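Local coordinates for protein Amuc_1102 (Akkermansia muciniphila, PDB 7DSZ) that is of unconfirmed function but adopts an immunoglobulin-like fold related to archaeal type IV pilus proteins, and so is probably a pilus-associated component, at residues Y100-V105 / Y193-R198. Numbering follows the deposited sequence.
Sequences YVNVPV and YPEIMR
Between the two segments the best-held polar atom is Glu195 O, with one hydrogen bond and one weaker contact: Val101 N donates to it over 2.9 Å, nearly straight at 162° but from 30° above the carbonyl plane, and Tyr100 CA adds a CA-H...O contact at 3.2 Å. One water accepts from Glu195 N and donates to Asn102 O, where strand 91-104 turns its corner. Tyr100 and Ile196 form an antiparallel non-hydrogen-bonded pair. With CG anti to its carbonyl carbon (chi1 -70°), the Tyr100 ring crosses Pro194 obliquely, CD1 lying 3.7 Å from Pro194 CB, and the Ile196 side chain lies alongside, its CG1 3.7 Å from Tyr100 CE1; the hydroxyl bonds Ser112 N on strand 109-115. An alanine here would remove ring and hydroxyl, and would probably loosen Pro194 and the tie to that strand. Val101 CG2 meets Glu195 CG at 3.7 Å, and CG1 meets Met197 CE at 3.6 Å. Asn102 ND2 is hydrogen-bonded to Ser118 OG and Ser119 OG of a second subunit, Glu195 OE1 to its Ser116 OG. Apolar contacts thus supplement sparse backbone links to a short, weakly bonded strand, whose pairing Met197 continues with Lys99, while polar ends from both segments bond a second subunit.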
# COMPACT_ATOMS: atom_id res chain seq x y z
N TYR C 100 -10.48 -2.04 -11.85
CA TYR C 100 -9.76 -1.08 -12.67
C TYR C 100 -10.62 0.16 -12.83
O TYR C 100 -11.84 0.05 -12.91
CB TYR C 100 -9.44 -1.66 -14.05
CG TYR C 100 -8.41 -2.74 -13.99
CD1 TYR C 100 -7.07 -2.42 -13.82
CD2 TYR C 100 -8.78 -4.08 -14.08
CE1 TYR C 100 -6.11 -3.42 -13.76
CE2 TYR C 100 -7.82 -5.08 -14.03
CZ TYR C 100 -6.50 -4.74 -13.86
OH TYR C 100 -5.55 -5.72 -13.81
N VAL C 101 -9.98 1.33 -12.86
CA VAL C 101 -10.71 2.58 -13.05
C VAL C 101 -10.16 3.28 -14.27
O VAL C 101 -9.00 3.08 -14.67
CB VAL C 101 -10.66 3.50 -11.81
CG1 VAL C 101 -11.49 2.90 -10.68
CG2 VAL C 101 -9.21 3.69 -11.37
N ASN C 102 -11.01 4.10 -14.90
CA ASN C 102 -10.68 4.80 -16.14
C ASN C 102 -10.23 3.81 -17.21
O ASN C 102 -9.09 3.82 -17.66
CB ASN C 102 -9.57 5.84 -15.91
CG ASN C 102 -9.95 6.91 -14.93
OD1 ASN C 102 -11.11 7.30 -14.81
ND2 ASN C 102 -8.95 7.40 -14.19
N VAL C 103 -11.14 2.92 -17.60
CA VAL C 103 -10.82 1.89 -18.58
C VAL C 103 -11.12 2.46 -19.96
O VAL C 103 -12.28 2.87 -20.20
CB VAL C 103 -11.61 0.60 -18.31
CG1 VAL C 103 -11.19 -0.48 -19.30
CG2 VAL C 103 -11.34 0.11 -16.88
N PRO C 104 -10.13 2.58 -20.83
CA PRO C 104 -10.37 3.18 -22.15
C PRO C 104 -11.22 2.25 -23.00
O PRO C 104 -11.18 1.03 -22.83
CB PRO C 104 -8.96 3.34 -22.73
CG PRO C 104 -8.20 2.22 -22.13
CD PRO C 104 -8.76 2.07 -20.71
N VAL C 105 -11.99 2.85 -23.90
CA VAL C 105 -12.84 2.12 -24.83
C VAL C 105 -12.13 2.07 -26.18
O VAL C 105 -11.51 3.05 -26.61
CB VAL C 105 -14.23 2.78 -24.95
CG1 VAL C 105 -15.10 2.05 -25.95
CG2 VAL C 105 -14.92 2.81 -23.58
N TYR C 193 -1.56 -1.51 -18.53
CA TYR C 193 -2.75 -1.87 -17.78
C TYR C 193 -3.49 -0.61 -17.36
O TYR C 193 -2.88 0.46 -17.21
CB TYR C 193 -2.38 -2.64 -16.50
CG TYR C 193 -1.31 -3.70 -16.64
CD1 TYR C 193 0.04 -3.38 -16.51
CD2 TYR C 193 -1.66 -5.04 -16.84
CE1 TYR C 193 1.01 -4.36 -16.61
CE2 TYR C 193 -0.68 -6.02 -16.95
CZ TYR C 193 0.64 -5.66 -16.81
OH TYR C 193 1.65 -6.59 -16.91
N PRO C 194 -4.79 -0.70 -17.10
CA PRO C 194 -5.47 0.45 -16.50
C PRO C 194 -5.04 0.66 -15.06
O PRO C 194 -4.40 -0.19 -14.42
CB PRO C 194 -6.96 0.07 -16.57
CG PRO C 194 -7.03 -1.18 -17.43
CD PRO C 194 -5.70 -1.85 -17.28
N GLU C 195 -5.41 1.83 -14.54
CA GLU C 195 -5.22 2.15 -13.13
C GLU C 195 -6.04 1.21 -12.25
O GLU C 195 -7.16 0.83 -12.60
CB GLU C 195 -5.66 3.61 -12.89
CG GLU C 195 -5.56 4.09 -11.45
CD GLU C 195 -6.04 5.53 -11.28
OE1 GLU C 195 -6.35 6.18 -12.30
OE2 GLU C 195 -6.08 6.00 -10.13
N ILE C 196 -5.49 0.85 -11.09
CA ILE C 196 -6.19 -0.01 -10.13
C ILE C 196 -6.78 0.84 -9.02
O ILE C 196 -6.07 1.64 -8.41
CB ILE C 196 -5.24 -1.06 -9.53
CG1 ILE C 196 -4.69 -1.96 -10.64
CG2 ILE C 196 -5.95 -1.85 -8.39
CD1 ILE C 196 -3.55 -2.87 -10.18
N MET C 197 -8.05 0.60 -8.71
CA MET C 197 -8.67 1.30 -7.59
C MET C 197 -8.09 0.81 -6.27
O MET C 197 -8.04 -0.40 -6.01
CB MET C 197 -10.19 1.10 -7.61
CG MET C 197 -10.87 1.84 -6.48
SD MET C 197 -11.02 3.58 -6.91
CE MET C 197 -12.75 3.58 -7.41
N ARG C 198 -7.61 1.75 -5.44
CA ARG C 198 -6.99 1.44 -4.16
C ARG C 198 -8.03 0.95 -3.15
O ARG C 198 -9.23 1.20 -3.32
CB ARG C 198 -6.26 2.68 -3.60
CG ARG C 198 -5.02 3.14 -4.38
CD ARG C 198 -3.73 2.46 -3.92
NE ARG C 198 -2.67 2.66 -4.91
CZ ARG C 198 -1.40 2.26 -4.77
NH1 ARG C 198 -1.02 1.65 -3.66
NH2 ARG C 198 -0.52 2.48 -5.74
O HOH W 1 -6.64 3.61 -16.36